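Local coordinates for SusD superfamily protein (Bacteroides thetaiotaomicron, PDB 3MCX) that is of unknown function but, as a zinc-binding SusD-family protein of the outer membrane, probably helps capture glycans at the cell surface, at residues M142-N146 with A452-R456; F134-R138 with R210-N214. Numbering follows the deposited sequence.

Contact 1 of 2, residues M142-N146 with A452-R456; sequences MPYTN and ATDLR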
loop_
_atom_site.group_PDB
_atom_site.type_symbol
_atom_site.label_atom_id
_atom_site.label_comp_id
_atom_site.label_asym_id
_atom_site.label_seq_id
_atom_site.Cartn_x
_atom_site.Cartn_y
_atom_site.Cartn_z
HETATM N N MSE A 142 6.466 14.858 -3.469
HETATM C CA MSE A 142 5.307 15.131 -4.322
HETATM C C MSE A 142 5.229 14.070 -5.425
HETATM O O MSE A 142 6.241 13.503 -5.823
HETATM C CB MSE A 142 5.419 16.524 -4.946
HETATM C CG MSE A 142 5.347 17.661 -3.934
HETATM SE SE MSE A 142 3.706 17.826 -2.951
HETATM C CE MSE A 142 2.467 18.340 -4.373
ATOM N N PRO A 143 4.026 13.818 -5.943
ATOM C CA PRO A 143 3.856 12.764 -6.925
ATOM C C PRO A 143 4.729 12.967 -8.165
ATOM O O PRO A 143 4.816 14.055 -8.717
ATOM C CB PRO A 143 2.365 12.838 -7.299
ATOM C CG PRO A 143 1.741 13.604 -6.242
ATOM C CD PRO A 143 2.748 14.444 -5.579
ATOM N N TYR A 144 5.351 11.850 -8.558
ATOM C CA TYR A 144 6.226 11.873 -9.734
ATOM C C TYR A 144 5.559 12.555 -10.932
ATOM O O TYR A 144 6.178 13.344 -11.647
ATOM C CB TYR A 144 6.648 10.447 -10.105
ATOM C CG TYR A 144 7.574 10.300 -11.286
ATOM C CD1 TYR A 144 7.095 10.433 -12.572
ATOM C CD2 TYR A 144 8.921 10.002 -11.118
ATOM C CE1 TYR A 144 7.916 10.311 -13.676
ATOM C CE2 TYR A 144 9.756 9.865 -12.216
ATOM C CZ TYR A 144 9.251 10.041 -13.482
ATOM O OH TYR A 144 10.054 9.914 -14.610
ATOM N N THR A 145 4.302 12.199 -11.171
ATOM C CA THR A 145 3.627 12.650 -12.386
ATOM C C THR A 145 3.259 14.117 -12.395
ATOM O O THR A 145 2.852 14.651 -13.424
ATOM C CB THR A 145 2.369 11.794 -12.670
ATOM O OG1 THR A 145 1.584 11.699 -11.487
ATOM C CG2 THR A 145 2.762 10.386 -13.118
ATOM N N ASN A 146 3.412 14.813 -11.278
ATOM C CA ASN A 146 3.222 16.262 -11.300
ATOM C C ASN A 146 4.272 16.983 -12.154
ATOM O O ASN A 146 4.000 18.057 -12.674
ATOM C CB ASN A 146 3.248 16.864 -9.884
ATOM C CG ASN A 146 1.986 16.622 -9.086
ATOM O OD1 ASN A 146 1.091 15.879 -9.507
ATOM N ND2 ASN A 146 1.901 17.274 -7.927
ATOM N N ALA A 452 -4.020 17.652 -6.231
ATOM C CA ALA A 452 -2.848 16.780 -6.402
ATOM C C ALA A 452 -1.518 17.537 -6.386
ATOM O O ALA A 452 -0.460 16.931 -6.233
ATOM C CB ALA A 452 -2.969 15.953 -7.703
ATOM N N THR A 453 -1.600 18.846 -6.429
ATOM C CA THR A 453 -0.469 19.761 -6.312
ATOM C C THR A 453 -0.385 20.415 -4.923
ATOM O O THR A 453 0.505 21.239 -4.699
ATOM C CB THR A 453 -0.570 20.853 -7.351
ATOM O OG1 THR A 453 -1.880 21.451 -7.301
ATOM C CG2 THR A 453 -0.319 20.259 -8.779
ATOM N N ASP A 454 -1.242 20.010 -3.991
ATOM C CA ASP A 454 -1.211 20.619 -2.657
ATOM C C ASP A 454 0.125 20.259 -1.962
ATOM O O ASP A 454 0.496 19.110 -1.906
ATOM C CB ASP A 454 -2.411 20.117 -1.849
ATOM C CG ASP A 454 -2.665 20.925 -0.585
ATOM O OD1 ASP A 454 -1.759 20.933 0.297
ATOM O OD2 ASP A 454 -3.775 21.509 -0.426
ATOM N N LEU A 455 0.793 21.285 -1.433
ATOM C CA LEU A 455 2.088 21.075 -0.763
ATOM C C LEU A 455 1.950 20.052 0.340
ATOM O O LEU A 455 2.935 19.365 0.631
ATOM C CB LEU A 455 2.685 22.371 -0.223
ATOM C CG LEU A 455 2.918 23.492 -1.211
ATOM C CD1 LEU A 455 3.445 24.717 -0.498
ATOM C CD2 LEU A 455 3.836 22.985 -2.292
ATOM N N ARG A 456 0.772 19.942 0.967
ATOM C CA ARG A 456 0.619 19.020 2.095
ATOM C C ARG A 456 0.597 17.536 1.715
ATOM O O ARG A 456 0.635 16.671 2.598
ATOM C CB ARG A 456 -0.628 19.392 2.911
ATOM C CG ARG A 456 -0.579 20.789 3.475
ATOM C CD ARG A 456 -1.920 21.242 4.015
ATOM N NE ARG A 456 -2.910 21.276 2.958
ATOM C CZ ARG A 456 -4.206 21.417 3.170
ATOM N NH1 ARG A 456 -4.665 21.541 4.420
ATOM N NH2 ARG A 456 -5.052 21.467 2.134
#

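Contact 2 of 2, residues F134-R138 with R210-N214; sequences FNLTR and RVYLN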
loop_
_atom_site.group_PDB
_atom_site.type_symbol
_atom_site.label_atom_id
_atom_site.label_comp_id
_atom_site.label_asym_id
_atom_site.label_seq_id
_atom_site.Cartn_x
_atom_site.Cartn_y
_atom_site.Cartn_z
ATOM N N PHE A 134 10.654 3.199 -2.531
ATOM C CA PHE A 134 9.393 3.621 -3.145
ATOM C C PHE A 134 8.415 4.141 -2.088
ATOM O O PHE A 134 7.807 5.197 -2.247
ATOM C CB PHE A 134 8.794 2.440 -3.926
ATOM C CG PHE A 134 7.459 2.703 -4.566
ATOM C CD1 PHE A 134 7.316 3.654 -5.544
ATOM C CD2 PHE A 134 6.355 1.953 -4.220
ATOM C CE1 PHE A 134 6.099 3.845 -6.173
ATOM C CE2 PHE A 134 5.128 2.162 -4.835
ATOM C CZ PHE A 134 5.009 3.084 -5.812
ATOM N N ASN A 135 8.252 3.372 -1.011
ATOM C CA ASN A 135 7.359 3.761 0.082
ATOM C C ASN A 135 7.733 5.094 0.693
ATOM O O ASN A 135 6.872 5.949 0.930
ATOM C CB ASN A 135 7.323 2.650 1.128
ATOM C CG ASN A 135 6.552 1.420 0.637
ATOM O OD1 ASN A 135 5.551 1.549 -0.083
ATOM N ND2 ASN A 135 6.996 0.226 1.047
ATOM N N LEU A 136 9.028 5.309 0.957
ATOM C CA LEU A 136 9.459 6.604 1.479
ATOM C C LEU A 136 9.185 7.750 0.487
ATOM O O LEU A 136 8.770 8.827 0.869
ATOM C CB LEU A 136 10.942 6.585 1.827
ATOM C CG LEU A 136 11.288 5.796 3.095
ATOM C CD1 LEU A 136 12.740 5.372 3.054
ATOM C CD2 LEU A 136 10.979 6.630 4.333
ATOM N N THR A 137 9.479 7.496 -0.783
ATOM C CA THR A 137 9.403 8.513 -1.792
ATOM C C THR A 137 7.950 8.973 -1.963
ATOM O O THR A 137 7.687 10.157 -2.173
ATOM C CB THR A 137 10.017 8.029 -3.129
ATOM O OG1 THR A 137 11.378 7.656 -2.912
ATOM C CG2 THR A 137 9.935 9.112 -4.196
ATOM N N ARG A 138 7.013 8.044 -1.910
ATOM C CA ARG A 138 5.636 8.396 -2.171
ATOM C C ARG A 138 4.986 9.064 -0.957
ATOM O O ARG A 138 4.042 9.815 -1.160
ATOM C CB ARG A 138 4.861 7.172 -2.690
ATOM C CG ARG A 138 4.599 6.147 -1.687
ATOM C CD ARG A 138 4.300 4.767 -2.325
ATOM N NE ARG A 138 3.343 4.700 -3.415
ATOM C CZ ARG A 138 2.410 3.730 -3.590
ATOM N NH1 ARG A 138 2.205 2.783 -2.684
ATOM N NH2 ARG A 138 1.702 3.691 -4.686
ATOM N N ARG A 210 2.886 -1.399 -10.303
ATOM C CA ARG A 210 2.474 -0.309 -9.451
ATOM C C ARG A 210 3.431 0.855 -9.557
ATOM O O ARG A 210 3.009 1.992 -9.646
ATOM C CB ARG A 210 2.384 -0.819 -8.009
ATOM C CG ARG A 210 1.985 0.253 -6.985
ATOM C CD ARG A 210 2.120 -0.230 -5.565
ATOM N NE ARG A 210 1.172 -1.276 -5.214
ATOM C CZ ARG A 210 1.198 -1.962 -4.071
ATOM N NH1 ARG A 210 2.153 -1.759 -3.186
ATOM N NH2 ARG A 210 0.257 -2.847 -3.810
ATOM N N VAL A 211 4.734 0.566 -9.466
ATOM C CA VAL A 211 5.732 1.626 -9.555
ATOM C C VAL A 211 5.655 2.393 -10.886
ATOM O O VAL A 211 5.569 3.636 -10.917
ATOM C CB VAL A 211 7.166 1.064 -9.280
ATOM C CG1 VAL A 211 8.238 2.103 -9.548
ATOM C CG2 VAL A 211 7.241 0.508 -7.869
ATOM N N TYR A 212 5.714 1.655 -11.989
ATOM C CA TYR A 212 5.665 2.277 -13.318
ATOM C C TYR A 212 4.374 3.076 -13.520
ATOM O O TYR A 212 4.378 4.162 -14.101
ATOM C CB TYR A 212 5.785 1.200 -14.376
ATOM C CG TYR A 212 7.175 0.651 -14.644
ATOM C CD1 TYR A 212 8.269 1.493 -14.847
ATOM C CD2 TYR A 212 7.385 -0.736 -14.735
ATOM C CE1 TYR A 212 9.537 0.969 -15.146
ATOM C CE2 TYR A 212 8.639 -1.254 -15.043
ATOM C CZ TYR A 212 9.710 -0.412 -15.232
ATOM O OH TYR A 212 10.955 -0.942 -15.544
ATOM N N LEU A 213 3.249 2.547 -13.060
ATOM C CA LEU A 213 1.961 3.235 -13.229
ATOM C C LEU A 213 2.032 4.623 -12.565
ATOM O O LEU A 213 1.588 5.617 -13.135
ATOM C CB LEU A 213 0.799 2.393 -12.643
ATOM C CG LEU A 213 -0.621 2.929 -12.857
ATOM C CD1 LEU A 213 -1.024 3.133 -14.333
ATOM C CD2 LEU A 213 -1.604 2.007 -12.121
ATOM N N ASN A 214 2.605 4.692 -11.371
ATOM C CA ASN A 214 2.702 5.962 -10.607
ATOM C C ASN A 214 3.800 6.873 -11.156
ATOM O O ASN A 214 3.873 8.043 -10.796
ATOM C CB ASN A 214 2.853 5.668 -9.110
ATOM C CG ASN A 214 1.545 5.302 -8.489
ATOM O OD1 ASN A 214 0.662 6.173 -8.365
ATOM N ND2 ASN A 214 1.365 4.010 -8.165
#

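Contact 1 of 2, residues M142-N146 with A452-R456
A methyl group set against a run of backbone carbonyls is the striking feature here. M142, present as selenomethionine, has all three of its chi angles in the m well, and this curled chain delivers CE to A452 O at 3.7 Å, T453 O at 3.5 Å and D454 O at 3.3 Å, while its SE lies 4.0 Å from L455 O. Within the two segments it meets main chain rather than side chains: T453, D454 and L455 all direct their CA-to-CB bonds away from 142-146.

One polar link accompanies this packing. N146 ND2 donates to A452 O over 2.9 Å with an N-H...O angle of 178°, so the carbonyl that borders the M142 methyl also receives a nearly linear hydrogen bond. P143 CG lies 4.0 Å from A452 O. N146 N also bonds back to P143 O (3.0 Å), a turn in which the CA-to-CB bonds of both P143 and N146 point toward 452-456. Outside the pair, P143 touches L425 of helix 420-426, and Y144 makes an edge-to-face contact with Y176 of helix 172-186.

The opposing loop is shaped by its own acid. D454 OD1 accepts from R456 N (2.8 Å) and R456 NE (2.9 Å), and D454 OD2 pairs with R456 NH2 (2.9 Å) in a salt bridge. The contact thus joins the loop after helix 115-140 to the one between strand 449-450 and helix 463-468, and this second loop carries a classical Asx turn, D454 OD1 to R456 N, where its 3-10 segment begins.

Contact 2 of 2, residues F134-R138 with R210-N214
The two helical segments run in nearly the same direction, with 27° between their N-to-C axes and a closest axial approach of 12.3 Å. They belong to helices 115-140 and 201-214, and the nearest CA pairs, F134 with V211 at 7.6 Å and R138 with N214 at 9.3 Å, show that the gap widens toward the C-terminal ends. Across this spacing F134, R138 and R210 reach out with long side chains.

F134 does so with its ring. V211 CG2 sits over one face, 3.7 Å from the ring centroid and only 3° off its normal, a well-centred CH-pi contact. R210 CD, 3.9 Å from F134 CE2, and N214 ND2, 4.4 Å from F134 CZ, lie at the ring edge, so one aromatic group meets three residues of the other helix. One turn later R138 extends the interface, its NH2 lying 4.0 Å from R210 CD and 3.5 Å from N214 ND2.

That last pair brings together two donors. N214 ND2 bonds to R210 O (3.0 Å) in its own helix, and R138 NH2 is hydrogen-bonded outside the two segments; N214 OD1, for its part, accepts from R426. The arginines also come close, with R138 NH1 and R210 NH1 4.6 Å apart. R138 forms a salt bridge with E419 and a cation-pi contact with Y422, while R210 forms a salt bridge with E358. The chemistry implies a buried interface joined directly by apolar and CH-pi contacts, in which two like charges can be neighbours because acids outside the pair balance them.

How the contacts relate
Contacts 1 and 2 lie with their centres about 13 Å apart and meet at N214, whose carbonyl O is 3.5 Å from T145 CG2 and 3.7 Å from Y144 CB. The chain leaves helix 115-140 and within a few residues passes from the buried contact 2 to the surface contact 1. Shared neighbours tie them further: Y176 touches Y144 as well as V211 and N214, and R426 meets T145 and hydrogen-bonds N214. Contact 1 is remote from the known metal sites. In contact 2 the V211 side chain is about 9 Å from that of E177, which binds zinc in a structure of this protein, although no zinc is bound there in this model; a zinc ion that is present lies about 14 Å from V211.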